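Local coordinates for putative hemin storage protein (Bordetella bronchiseptica, PDB 6AU1) that cleaves deacetylated poly-beta-1,6-N-acetylglucosamine, a polysaccharide of bacterial biofilms, through the glycoside hydrolase domain that this chain represents, at residues Arg8-Asp13 / Tyr332-Asp337; Ser42-Gln47 / Ala86-Tyr91; Pro95-Ser100 / His160-Leu165; Ser131-Asp136 / Thr168-Pro173. All coordinates share one frame; numbering follows the deposited sequence.

Contact 1 (Arg8-Asp13 / Tyr332-Asp337); sequences RIVQVD and YGYYPD
Arg8 lies flat on one face of Tyr332, NE above the ring toward its rim and the guanidinium centre over Tyr332 OH, the planes 8° apart. The bend at chi2 (-72°) also carries CD over that ring, 3.8 Å from its centroid, a CH-pi contact. Their hydrogen bonds go elsewhere: Arg8 NE to Ile330 O, Tyr332 OH to Val352 O. Alongside, the backbones run parallel, Ile9 N donating to Tyr332 O at 3.0 Å and Gln11 N to Tyr334 O. Here the first strand of a TIM barrel meets strand 332-335, the last of the eight parallel strands, and closes the cylinder. Gly333, beside Ile9, brings its CA to 3.0 Å from Ile9 O. On the face of Val10, CG1 packs 3.8 Å from Tyr334 CZ, the two side chains pointing the same way, while Tyr334 OH donates to Asp337 OD1, which also pairs with Arg35. At the C-terminal ends of the strands, Tyr335 OH gives a short 2.5 Å bond to the syn lone pair of Asp13 OD1. A water takes the Asp13 N-H at 2.8 Å and donates to Asp13 OD2 and Asp337 O, tying the two strand exits together.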
loop_
_atom_site.group_PDB
_atom_site.type_symbol
_atom_site.label_atom_id
_atom_site.label_comp_id
_atom_site.label_asym_id
_atom_site.label_seq_id
_atom_site.Cartn_x
_atom_site.Cartn_y
_atom_site.Cartn_z
ATOM N N ARG A 8 -12.043 6.953 8.189
ATOM C CA ARG A 8 -11.691 8.177 7.499
ATOM C C ARG A 8 -10.205 8.296 7.689
ATOM O O ARG A 8 -9.750 8.502 8.808
ATOM C CB ARG A 8 -12.437 9.387 8.081
ATOM C CG ARG A 8 -13.961 9.267 8.022
ATOM C CD ARG A 8 -14.450 9.422 6.587
ATOM N NE ARG A 8 -15.804 8.901 6.363
ATOM C CZ ARG A 8 -16.913 9.544 6.694
ATOM N NH1 ARG A 8 -16.829 10.722 7.292
ATOM N NH2 ARG A 8 -18.099 9.009 6.450
ATOM N N ILE A 9 -9.433 8.095 6.628
ATOM C CA ILE A 9 -8.004 7.942 6.850
ATOM C C ILE A 9 -7.167 8.977 6.128
ATOM O O ILE A 9 -7.594 9.584 5.150
ATOM C CB ILE A 9 -7.528 6.518 6.462
ATOM C CG1 ILE A 9 -7.633 6.281 4.951
ATOM C CG2 ILE A 9 -8.345 5.454 7.227
ATOM C CD1 ILE A 9 -6.360 6.643 4.160
ATOM N N VAL A 10 -5.963 9.179 6.646
ATOM C CA VAL A 10 -4.996 10.077 6.038
ATOM C C VAL A 10 -3.709 9.297 5.886
ATOM O O VAL A 10 -3.218 8.719 6.855
ATOM C CB VAL A 10 -4.743 11.344 6.902
ATOM C CG1 VAL A 10 -3.696 12.250 6.227
ATOM C CG2 VAL A 10 -6.040 12.113 7.154
ATOM N N GLN A 11 -3.167 9.245 4.675
ATOM C CA GLN A 11 -1.892 8.560 4.465
ATOM C C GLN A 11 -0.772 9.598 4.427
ATOM O O GLN A 11 -0.875 10.617 3.748
ATOM C CB GLN A 11 -1.928 7.727 3.186
ATOM C CG GLN A 11 -0.682 6.861 2.966
ATOM C CD GLN A 11 -0.917 5.791 1.918
ATOM O OE1 GLN A 11 -1.955 5.139 1.911
ATOM N NE2 GLN A 11 0.044 5.605 1.032
ATOM N N VAL A 12 0.297 9.327 5.168
ATOM C CA VAL A 12 1.325 10.331 5.440
ATOM C C VAL A 12 2.724 9.843 5.095
ATOM O O VAL A 12 3.116 8.736 5.487
ATOM C CB VAL A 12 1.291 10.733 6.930
ATOM C CG1 VAL A 12 2.483 11.610 7.297
ATOM C CG2 VAL A 12 -0.036 11.436 7.261
ATOM N N ASP A 13 3.479 10.678 4.375
ATOM C CA ASP A 13 4.859 10.372 4.018
ATOM C C ASP A 13 5.820 10.817 5.102
ATOM O O ASP A 13 5.865 11.998 5.429
ATOM C CB ASP A 13 5.250 11.066 2.706
ATOM C CG ASP A 13 4.380 10.657 1.558
ATOM O OD1 ASP A 13 4.564 9.520 1.063
ATOM O OD2 ASP A 13 3.521 11.470 1.139
ATOM N N TYR A 332 -13.463 6.356 3.409
ATOM C CA TYR A 332 -12.608 7.012 2.427
ATOM C C TYR A 332 -11.498 7.761 3.131
ATOM O O TYR A 332 -11.421 7.766 4.356
ATOM C CB TYR A 332 -13.414 7.957 1.511
ATOM C CG TYR A 332 -14.323 8.926 2.235
ATOM C CD1 TYR A 332 -13.814 10.074 2.831
ATOM C CD2 TYR A 332 -15.692 8.695 2.310
ATOM C CE1 TYR A 332 -14.650 10.960 3.502
ATOM C CE2 TYR A 332 -16.538 9.581 2.975
ATOM C CZ TYR A 332 -15.997 10.708 3.568
ATOM O OH TYR A 332 -16.818 11.584 4.227
ATOM N N GLY A 333 -10.630 8.377 2.347
ATOM C CA GLY A 333 -9.497 9.091 2.908
ATOM C C GLY A 333 -8.687 9.701 1.792
ATOM O O GLY A 333 -9.134 9.726 0.639
ATOM N N TYR A 334 -7.500 10.204 2.110
ATOM C CA TYR A 334 -6.696 10.801 1.057
ATOM C C TYR A 334 -5.206 10.601 1.305
ATOM O O TYR A 334 -4.757 10.365 2.432
ATOM C CB TYR A 334 -7.009 12.302 0.896
ATOM C CG TYR A 334 -6.579 13.148 2.076
ATOM C CD1 TYR A 334 -5.268 13.618 2.180
ATOM C CD2 TYR A 334 -7.477 13.485 3.081
ATOM C CE1 TYR A 334 -4.867 14.384 3.267
ATOM C CE2 TYR A 334 -7.088 14.250 4.169
ATOM C CZ TYR A 334 -5.782 14.704 4.255
ATOM O OH TYR A 334 -5.379 15.462 5.333
ATOM N N TYR A 335 -4.466 10.708 0.206
ATOM C CA TYR A 335 -3.012 10.633 0.184
ATOM C C TYR A 335 -2.544 11.667 -0.836
ATOM O O TYR A 335 -3.112 11.742 -1.919
ATOM C CB TYR A 335 -2.540 9.224 -0.212
ATOM C CG TYR A 335 -1.042 9.120 -0.388
ATOM C CD1 TYR A 335 -0.183 9.397 0.668
ATOM C CD2 TYR A 335 -0.484 8.731 -1.604
ATOM C CE1 TYR A 335 1.206 9.300 0.510
ATOM C CE2 TYR A 335 0.894 8.629 -1.770
ATOM C CZ TYR A 335 1.735 8.921 -0.706
ATOM O OH TYR A 335 3.107 8.826 -0.874
ATOM N N PRO A 336 -1.522 12.483 -0.505
ATOM C CA PRO A 336 -0.745 12.632 0.724
ATOM C C PRO A 336 -1.199 13.832 1.544
ATOM O O PRO A 336 -1.917 14.696 1.036
ATOM C CB PRO A 336 0.671 12.863 0.189
ATOM C CG PRO A 336 0.403 13.758 -1.034
ATOM C CD PRO A 336 -0.979 13.340 -1.577
ATOM N N ASP A 337 -0.779 13.896 2.796
ATOM C CA ASP A 337 -0.987 15.115 3.559
ATOM C C ASP A 337 0.237 16.009 3.408
ATOM O O ASP A 337 1.349 15.643 3.818
ATOM C CB ASP A 337 -1.257 14.810 5.025
ATOM C CG ASP A 337 -1.826 16.007 5.755
ATOM O OD1 ASP A 337 -2.981 16.360 5.457
ATOM O OD2 ASP A 337 -1.105 16.613 6.572
HETATM O O HOH W 1 2.292 12.975 3.247
#

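Contact 2 (Ser42-Gln47 / Ala86-Tyr91); sequences SAVYLQ and AGVMVY
Strands 43-47 and 89-91 run parallel at a closest axial approach of 4.6 Å, with an angle of 25° between them, and four backbone bonds join them: Met89 N to Ser42 O, Val44 N to Met89 O, Tyr91 N to Val44 O and Leu46 N to Tyr91 O. The last three are short and straight, Tyr91 N lying 2.9 Å from Val44 O, whereas the first is longer, with Met89 N at 3.2 Å from Ser42 O.

Alternation of side chains then sorts the contact into two layers. On the face of Ala43, Tyr45 and Tyr91, the two tyrosine side chains run side by side, pointing the same way, with ring planes inclined at 44° and centroids 4.7 Å apart. Tyr45 sets CE1 above the centre of the Tyr91 ring, 3.6 Å from Tyr91 CD2, and the small Ala43 CB reaches the same ring at CE1 from 3.7 Å. A water sits in the plane of the Tyr45 ring, 2.7 Å from Tyr45 OH, and makes a weaker bond to Tyr91 OH. On the other face the contacts between the strands are aliphatic: Val44 CG2 touches Val88 CG2 at 3.8 Å, and Leu46 CB packs on Val90 CG1. Leu46 and Val90 continue onto helix 75-86, through Val78 and Leu82 respectively, while Tyr45 rests on Ile9 and Gln11 of the neighbouring strand. A parallel pair connected through a helix that covers one face, with the other face turned to the barrel interior, is the beta-alpha-beta crossover from which a TIM barrel is built.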
loop_
_atom_site.group_PDB
_atom_site.type_symbol
_atom_site.label_atom_id
_atom_site.label_comp_id
_atom_site.label_asym_id
_atom_site.label_seq_id
_atom_site.Cartn_x
_atom_site.Cartn_y
_atom_site.Cartn_z
ATOM N N SER A 42 -9.953 8.584 11.610
ATOM C CA SER A 42 -9.951 7.346 12.381
ATOM C C SER A 42 -8.533 6.788 12.473
ATOM O O SER A 42 -8.130 6.275 13.518
ATOM C CB SER A 42 -10.903 6.307 11.768
ATOM O OG SER A 42 -10.557 6.003 10.439
ATOM N N ALA A 43 -7.764 6.932 11.393
ATOM C CA ALA A 43 -6.429 6.352 11.332
ATOM C C ALA A 43 -5.507 7.158 10.428
ATOM O O ALA A 43 -5.963 7.764 9.459
ATOM C CB ALA A 43 -6.503 4.906 10.842
ATOM N N VAL A 44 -4.221 7.168 10.778
ATOM C CA VAL A 44 -3.175 7.616 9.862
ATOM C C VAL A 44 -2.408 6.406 9.350
ATOM O O VAL A 44 -1.967 5.561 10.135
ATOM C CB VAL A 44 -2.208 8.610 10.537
ATOM C CG1 VAL A 44 -0.956 8.853 9.657
ATOM C CG2 VAL A 44 -2.945 9.904 10.828
ATOM N N TYR A 45 -2.272 6.315 8.028
ATOM C CA TYR A 45 -1.450 5.286 7.414
ATOM C C TYR A 45 -0.047 5.859 7.260
ATOM O O TYR A 45 0.168 6.724 6.420
ATOM C CB TYR A 45 -2.006 4.874 6.047
ATOM C CG TYR A 45 -3.341 4.150 6.084
ATOM C CD1 TYR A 45 -3.920 3.750 7.282
ATOM C CD2 TYR A 45 -3.995 3.825 4.899
ATOM C CE1 TYR A 45 -5.147 3.074 7.294
ATOM C CE2 TYR A 45 -5.203 3.152 4.901
ATOM C CZ TYR A 45 -5.769 2.773 6.093
ATOM O OH TYR A 45 -6.973 2.098 6.077
ATOM N N LEU A 46 0.887 5.394 8.083
ATOM C CA LEU A 46 2.155 6.091 8.247
ATOM C C LEU A 46 3.322 5.347 7.570
ATOM O O LEU A 46 3.632 4.210 7.916
ATOM C CB LEU A 46 2.433 6.291 9.746
ATOM C CG LEU A 46 3.650 7.163 10.053
ATOM C CD1 LEU A 46 3.397 8.593 9.568
ATOM C CD2 LEU A 46 3.918 7.150 11.564
ATOM N N GLN A 47 3.958 6.012 6.607
ATOM C CA GLN A 47 5.101 5.454 5.875
ATOM C C GLN A 47 6.219 5.007 6.815
ATOM O O GLN A 47 6.695 5.806 7.624
ATOM C CB GLN A 47 5.640 6.508 4.908
ATOM C CG GLN A 47 6.544 5.966 3.799
ATOM C CD GLN A 47 7.221 7.088 3.028
ATOM O OE1 GLN A 47 7.363 8.200 3.529
ATOM N NE2 GLN A 47 7.666 6.792 1.809
ATOM N N ALA A 86 -2.596 13.339 18.879
ATOM C CA ALA A 86 -3.702 13.524 17.934
ATOM C C ALA A 86 -4.842 12.537 18.183
ATOM O O ALA A 86 -5.952 12.727 17.686
ATOM C CB ALA A 86 -3.198 13.405 16.495
ATOM N N GLY A 87 -4.561 11.479 18.941
ATOM C CA GLY A 87 -5.562 10.484 19.287
ATOM C C GLY A 87 -6.083 9.637 18.134
ATOM O O GLY A 87 -7.234 9.195 18.148
ATOM N N VAL A 88 -5.237 9.402 17.135
ATOM C CA VAL A 88 -5.620 8.579 15.992
ATOM C C VAL A 88 -4.981 7.206 16.083
ATOM O O VAL A 88 -3.966 7.037 16.756
ATOM C CB VAL A 88 -5.184 9.222 14.648
ATOM C CG1 VAL A 88 -5.792 10.597 14.494
ATOM C CG2 VAL A 88 -3.648 9.294 14.553
ATOM N N MET A 89 -5.575 6.227 15.408
ATOM C CA MET A 89 -4.925 4.941 15.206
ATOM C C MET A 89 -3.796 5.103 14.191
ATOM O O MET A 89 -3.872 5.953 13.306
ATOM C CB MET A 89 -5.931 3.895 14.726
ATOM C CG MET A 89 -7.032 3.614 15.728
ATOM S SD MET A 89 -6.392 2.807 17.205
ATOM C CE MET A 89 -6.823 1.105 16.860
ATOM N N VAL A 90 -2.749 4.301 14.320
ATOM C CA VAL A 90 -1.640 4.397 13.366
ATOM C C VAL A 90 -1.379 3.053 12.718
ATOM O O VAL A 90 -1.197 2.056 13.416
ATOM C CB VAL A 90 -0.339 4.904 14.033
ATOM C CG1 VAL A 90 0.841 4.826 13.029
ATOM C CG2 VAL A 90 -0.530 6.322 14.540
ATOM N N TYR A 91 -1.368 3.024 11.383
ATOM C CA TYR A 91 -0.997 1.812 10.658
ATOM C C TYR A 91 0.413 1.975 10.125
ATOM O O TYR A 91 0.750 3.042 9.610
ATOM C CB TYR A 91 -1.921 1.541 9.460
ATOM C CG TYR A 91 -3.340 1.102 9.743
ATOM C CD1 TYR A 91 -4.110 1.717 10.715
ATOM C CD2 TYR A 91 -3.930 0.101 8.975
ATOM C CE1 TYR A 91 -5.433 1.326 10.940
ATOM C CE2 TYR A 91 -5.242 -0.292 9.188
ATOM C CZ TYR A 91 -5.986 0.324 10.173
ATOM O OH TYR A 91 -7.292 -0.060 10.393
HETATM O O HOH W 2 -8.350 1.856 8.411
#

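Contact 3 (Pro95-Ser100 / His160-Leu165); sequences PVLTFS and HDDAVL. With EDO (1,2-ethanediol), chain G.
The loops that follow strands 89-94 and 156-159 meet at the C-terminal end of the barrel, the end where TIM-barrel glycoside hydrolases carry their active sites, and the Asp162 carboxylate joins them. Its OD1 takes the N-H of Val96 at 2.9 Å through the syn lone pair, in a nearly straight bond of 170°. Asp162 OD2 accepts twice, with its syn lone pair from Leu97 N at 2.8 Å and, nearly along the C-O axis, from Thr98 N at 2.9 Å. Three consecutive N-H groups thus fix the rotation of this buried carboxylate. Chi1 of 71° sets CG between the backbone N and the carbonyl carbon, on the side of the 95-100 loop. Around it Ala163 CB meets Val96 CG2 at 3.7 Å, and His160 CB packs on Pro95 CA. Within the type I turn from His160 to Ala163, Asp161 binds an ethanediol: Asp161 OD1 accepts from its O1 at 2.6 Å, and Asp161 O from its O2. Probably a crystallisation additive, the diol also bonds to Tyr236 and occupies a polar site among the strand-end loops, the region that typically forms the sugar-binding cleft in this fold.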
loop_
_atom_site.group_PDB
_atom_site.type_symbol
_atom_site.label_atom_id
_atom_site.label_comp_id
_atom_site.label_asym_id
_atom_site.label_seq_id
_atom_site.Cartn_x
_atom_site.Cartn_y
_atom_site.Cartn_z
ATOM N N PRO A 95 6.413 -1.794 2.354
ATOM C CA PRO A 95 6.374 -2.635 1.149
ATOM C C PRO A 95 6.172 -4.096 1.504
ATOM O O PRO A 95 6.514 -4.533 2.598
ATOM C CB PRO A 95 7.760 -2.430 0.524
ATOM C CG PRO A 95 8.269 -1.136 1.108
ATOM C CD PRO A 95 7.716 -1.131 2.516
ATOM N N VAL A 96 5.623 -4.850 0.565
ATOM C CA VAL A 96 5.513 -6.283 0.715
ATOM C C VAL A 96 6.777 -6.960 0.175
ATOM O O VAL A 96 7.251 -7.955 0.735
ATOM C CB VAL A 96 4.271 -6.811 -0.023
ATOM C CG1 VAL A 96 4.135 -8.332 0.167
ATOM C CG2 VAL A 96 3.003 -6.083 0.476
ATOM N N LEU A 97 7.298 -6.428 -0.932
ATOM C CA LEU A 97 8.384 -7.068 -1.684
ATOM C C LEU A 97 9.601 -6.184 -1.942
ATOM O O LEU A 97 10.728 -6.694 -2.019
ATOM C CB LEU A 97 7.873 -7.547 -3.050
ATOM C CG LEU A 97 6.677 -8.492 -3.074
ATOM C CD1 LEU A 97 6.380 -8.807 -4.536
ATOM C CD2 LEU A 97 6.969 -9.757 -2.270
ATOM N N THR A 98 9.392 -4.876 -2.115
ATOM C CA THR A 98 10.496 -4.009 -2.560
ATOM C C THR A 98 11.405 -3.575 -1.408
ATOM O O THR A 98 11.143 -2.574 -0.738
ATOM C CB THR A 98 10.002 -2.732 -3.283
ATOM O OG1 THR A 98 9.170 -1.953 -2.405
ATOM C CG2 THR A 98 9.234 -3.079 -4.557
ATOM N N PHE A 99 12.453 -4.359 -1.189
ATOM C CA PHE A 99 13.522 -4.015 -0.261
ATOM C C PHE A 99 14.834 -4.226 -0.974
ATOM O O PHE A 99 15.176 -5.359 -1.313
ATOM C CB PHE A 99 13.445 -4.869 1.005
ATOM C CG PHE A 99 12.158 -4.710 1.746
ATOM C CD1 PHE A 99 11.998 -3.672 2.663
ATOM C CD2 PHE A 99 11.095 -5.576 1.508
ATOM C CE1 PHE A 99 10.788 -3.510 3.345
ATOM C CE2 PHE A 99 9.890 -5.424 2.183
ATOM C CZ PHE A 99 9.738 -4.386 3.108
ATOM N N SER A 100 15.557 -3.139 -1.219
ATOM C CA SER A 100 16.826 -3.217 -1.938
ATOM C C SER A 100 17.966 -3.425 -0.945
ATOM O O SER A 100 18.694 -2.497 -0.598
ATOM C CB SER A 100 17.039 -1.959 -2.783
ATOM O OG SER A 100 16.060 -1.898 -3.822
ATOM N N HIS A 160 1.659 -2.161 1.116
ATOM C CA HIS A 160 1.875 -1.234 -0.004
ATOM C C HIS A 160 1.421 -1.771 -1.354
ATOM O O HIS A 160 1.228 -2.977 -1.505
ATOM C CB HIS A 160 3.379 -0.907 -0.041
ATOM C CG HIS A 160 3.770 0.214 -0.964
ATOM N ND1 HIS A 160 2.967 1.302 -1.224
ATOM C CD2 HIS A 160 4.924 0.426 -1.648
ATOM C CE1 HIS A 160 3.599 2.131 -2.037
ATOM N NE2 HIS A 160 4.786 1.618 -2.319
ATOM N N ASP A 161 1.279 -0.875 -2.334
ATOM C CA ASP A 161 0.877 -1.266 -3.688
ATOM C C ASP A 161 2.023 -1.869 -4.512
ATOM O O ASP A 161 1.857 -2.129 -5.702
ATOM C CB ASP A 161 0.256 -0.066 -4.441
ATOM C CG ASP A 161 1.231 1.100 -4.684
ATOM O OD1 ASP A 161 2.464 0.937 -4.595
ATOM O OD2 ASP A 161 0.740 2.212 -4.994
ATOM N N ASP A 162 3.167 -2.134 -3.885
ATOM C CA ASP A 162 4.286 -2.723 -4.622
ATOM C C ASP A 162 4.047 -4.201 -4.887
ATOM O O ASP A 162 4.720 -4.794 -5.723
ATOM C CB ASP A 162 5.611 -2.558 -3.866
ATOM C CG ASP A 162 5.679 -3.430 -2.637
ATOM O OD1 ASP A 162 4.787 -3.308 -1.768
ATOM O OD2 ASP A 162 6.612 -4.247 -2.536
ATOM N N ALA A 163 3.093 -4.780 -4.160
ATOM C CA ALA A 163 2.746 -6.192 -4.269
ATOM C C ALA A 163 1.879 -6.446 -5.512
ATOM O O ALA A 163 0.654 -6.604 -5.441
ATOM C CB ALA A 163 2.037 -6.654 -3.000
ATOM N N VAL A 164 2.545 -6.449 -6.657
ATOM C CA VAL A 164 1.916 -6.741 -7.941
ATOM C C VAL A 164 2.789 -7.741 -8.674
ATOM O O VAL A 164 3.997 -7.777 -8.463
ATOM C CB VAL A 164 1.742 -5.480 -8.837
ATOM C CG1 VAL A 164 0.707 -4.541 -8.261
ATOM C CG2 VAL A 164 3.085 -4.760 -9.043
ATOM N N LEU A 165 2.161 -8.545 -9.530
ATOM C CA LEU A 165 2.864 -9.423 -10.466
ATOM C C LEU A 165 2.132 -9.355 -11.797
ATOM O O LEU A 165 0.900 -9.396 -11.814
ATOM C CB LEU A 165 2.889 -10.869 -9.960
ATOM C CG LEU A 165 3.679 -11.172 -8.687
ATOM C CD1 LEU A 165 3.367 -12.579 -8.198
ATOM C CD2 LEU A 165 5.186 -11.014 -8.945
HETATM C C1 EDO G . 4.222 0.686 -7.499
HETATM O O1 EDO G . 4.429 0.340 -6.117
HETATM C C2 EDO G . 3.961 -0.575 -8.317
HETATM O O2 EDO G . 2.676 -1.112 -7.979
#

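Contact 4 (Ser131-Asp136 / Thr168-Pro173); sequences SPFHPD and TEDSSP
Ser131 reaches across to Asp170 with a short hydrogen bond, OG donating to OD2 at 2.6 Å, and so joins two loops of the TIM-barrel domain just before the helices they lead into, 135-151 and 173-181. The serine torsion explains the reach: OG stands anti to the backbone N (chi1 178°) and points at the carboxylate, meeting OD2 on its syn side, 20° out of the plane. The same OG also accepts from Phe133 N at 3.3 Å, forming an ST turn inside the type I turn that runs from Ser131 to His134. The hydroxyl, giving one bond and receiving one, links the aspartate to the turn.

Pro132 contributes little across the contact; its ring turns instead to Leu209 and Phe212 of helix 195-223. Phe133 comes next and slides past Asp170 in the opposite direction, its ring and the carboxylate at 74° to each other. OD2 lies at the ring edge, near its plane, 3.4 Å from Phe133 CD2, where the aromatic hydrogens present their slight positive charge. CE2 packs against Asp170 CB at 3.8 Å, and Tyr208 stacks on the phenyl ring. His134 then serves as N-cap of helix 135-151, ND1 accepting from Asp136 N near the ring plane.

Across the contact, Ser172 holds the N-cap position of helix 173-181. Asp170 OD1, which also accepts from Gln113 N, receives Ser172 N in an Asx turn and Ser172 OG as well, both at 3.0 Å and both from the same face of the carboxylate.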
loop_
_atom_site.group_PDB
_atom_site.type_symbol
_atom_site.label_atom_id
_atom_site.label_comp_id
_atom_site.label_asym_id
_atom_site.label_seq_id
_atom_site.Cartn_x
_atom_site.Cartn_y
_atom_site.Cartn_z
ATOM N N SER A 131 11.593 -11.687 -4.809
ATOM C CA SER A 131 10.714 -12.816 -5.104
ATOM C C SER A 131 10.215 -13.507 -3.842
ATOM O O SER A 131 11.002 -14.097 -3.103
ATOM C CB SER A 131 11.430 -13.847 -5.971
ATOM O OG SER A 131 10.575 -14.959 -6.200
ATOM N N PRO A 132 8.897 -13.467 -3.595
ATOM C CA PRO A 132 8.396 -14.143 -2.393
ATOM C C PRO A 132 8.411 -15.666 -2.547
ATOM O O PRO A 132 8.083 -16.373 -1.597
ATOM C CB PRO A 132 6.965 -13.611 -2.262
ATOM C CG PRO A 132 6.556 -13.351 -3.688
ATOM C CD PRO A 132 7.811 -12.854 -4.383
ATOM N N PHE A 133 8.792 -16.156 -3.727
ATOM C CA PHE A 133 8.971 -17.591 -3.945
ATOM C C PHE A 133 10.360 -18.093 -3.530
ATOM O O PHE A 133 10.572 -19.300 -3.400
ATOM C CB PHE A 133 8.716 -17.931 -5.423
ATOM C CG PHE A 133 7.333 -17.571 -5.890
ATOM C CD1 PHE A 133 6.272 -18.449 -5.694
ATOM C CD2 PHE A 133 7.088 -16.356 -6.508
ATOM C CE1 PHE A 133 4.988 -18.125 -6.116
ATOM C CE2 PHE A 133 5.811 -16.023 -6.933
ATOM C CZ PHE A 133 4.759 -16.908 -6.733
ATOM N N HIS A 134 11.306 -17.175 -3.331
ATOM C CA HIS A 134 12.659 -17.549 -2.922
ATOM C C HIS A 134 12.748 -17.592 -1.396
ATOM O O HIS A 134 12.408 -16.620 -0.730
ATOM C CB HIS A 134 13.688 -16.564 -3.478
ATOM C CG HIS A 134 15.092 -17.081 -3.440
ATOM N ND1 HIS A 134 15.810 -17.210 -2.269
ATOM C CD2 HIS A 134 15.909 -17.512 -4.432
ATOM C CE1 HIS A 134 17.008 -17.697 -2.542
ATOM N NE2 HIS A 134 17.093 -17.891 -3.847
ATOM N N PRO A 135 13.187 -18.731 -0.840
ATOM C CA PRO A 135 13.224 -18.894 0.618
ATOM C C PRO A 135 14.074 -17.848 1.344
ATOM O O PRO A 135 13.717 -17.481 2.466
ATOM C CB PRO A 135 13.815 -20.297 0.807
ATOM C CG PRO A 135 14.424 -20.658 -0.518
ATOM C CD PRO A 135 13.603 -19.955 -1.544
ATOM N N ASP A 136 15.160 -17.371 0.736
ATOM C CA ASP A 136 15.992 -16.368 1.415
ATOM C C ASP A 136 15.330 -14.988 1.392
ATOM O O ASP A 136 15.390 -14.249 2.376
ATOM C CB ASP A 136 17.383 -16.295 0.794
ATOM C CG ASP A 136 18.176 -17.572 0.990
ATOM O OD1 ASP A 136 18.045 -18.202 2.061
ATOM O OD2 ASP A 136 18.920 -17.945 0.068
ATOM N N THR A 168 3.690 -12.060 -17.001
ATOM C CA THR A 168 4.975 -12.642 -17.409
ATOM C C THR A 168 5.844 -12.979 -16.198
ATOM O O THR A 168 7.012 -13.372 -16.344
ATOM C CB THR A 168 5.775 -11.688 -18.336
ATOM O OG1 THR A 168 6.211 -10.544 -17.584
ATOM C CG2 THR A 168 4.915 -11.238 -19.511
ATOM N N GLU A 169 5.270 -12.809 -15.002
ATOM C CA GLU A 169 5.991 -12.948 -13.736
ATOM C C GLU A 169 5.256 -13.913 -12.808
ATOM O O GLU A 169 4.071 -14.158 -13.012
ATOM C CB GLU A 169 6.105 -11.582 -13.043
ATOM C CG GLU A 169 6.877 -10.531 -13.832
ATOM C CD GLU A 169 6.726 -9.134 -13.235
ATOM O OE1 GLU A 169 7.649 -8.313 -13.418
ATOM O OE2 GLU A 169 5.695 -8.860 -12.582
ATOM N N ASP A 170 5.902 -14.471 -11.785
ATOM C CA ASP A 170 7.336 -14.480 -11.524
ATOM C C ASP A 170 7.931 -15.665 -12.300
ATOM O O ASP A 170 7.441 -16.785 -12.174
ATOM C CB ASP A 170 7.539 -14.605 -10.003
ATOM C CG ASP A 170 8.983 -14.539 -9.572
ATOM O OD1 ASP A 170 9.896 -14.669 -10.409
ATOM O OD2 ASP A 170 9.187 -14.364 -8.354
ATOM N N SER A 171 8.959 -15.418 -13.114
ATOM C CA SER A 171 9.542 -16.465 -13.964
ATOM C C SER A 171 10.825 -17.075 -13.390
ATOM O O SER A 171 11.499 -17.881 -14.046
ATOM C CB SER A 171 9.822 -15.907 -15.366
ATOM O OG SER A 171 10.783 -14.862 -15.302
ATOM N N SER A 172 11.156 -16.708 -12.158
ATOM C CA SER A 172 12.377 -17.203 -11.520
ATOM C C SER A 172 12.245 -18.702 -11.241
ATOM O O SER A 172 11.129 -19.221 -11.160
ATOM C CB SER A 172 12.657 -16.420 -10.231
ATOM O OG SER A 172 11.693 -16.706 -9.234
ATOM N N PRO A 173 13.379 -19.413 -11.124
ATOM C CA PRO A 173 13.329 -20.874 -10.960
ATOM C C PRO A 173 12.509 -21.316 -9.744
ATOM O O PRO A 173 11.781 -22.311 -9.812
ATOM C CB PRO A 173 14.808 -21.255 -10.788
ATOM C CG PRO A 173 15.548 -20.194 -11.537
ATOM C CD PRO A 173 14.758 -18.924 -11.318
#

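Contacts 1 and 2 are consecutive steps round one barrel wall: their centres lie 9 Å apart, and strands 8-12 and 43-47 are bonded directly, with Val10 O 2.8 Å from Tyr45 N. Contact 2 is nested within the chain loop that contact 1 closes. Strand 89-94 then leads from contact 2 into contact 3, whose centre is about 21 Å away among the strand-end loops that hold the ethanediol. Farther out, contact 4 joins later parts of the same two connections, so that the segments of contacts 3 and 4 alternate along the chain; their centres are 13 Å apart, and Leu97 CD2 touches Pro132 CD at 3.8 Å. About 32 Å separate the centres of contacts 1 and 4.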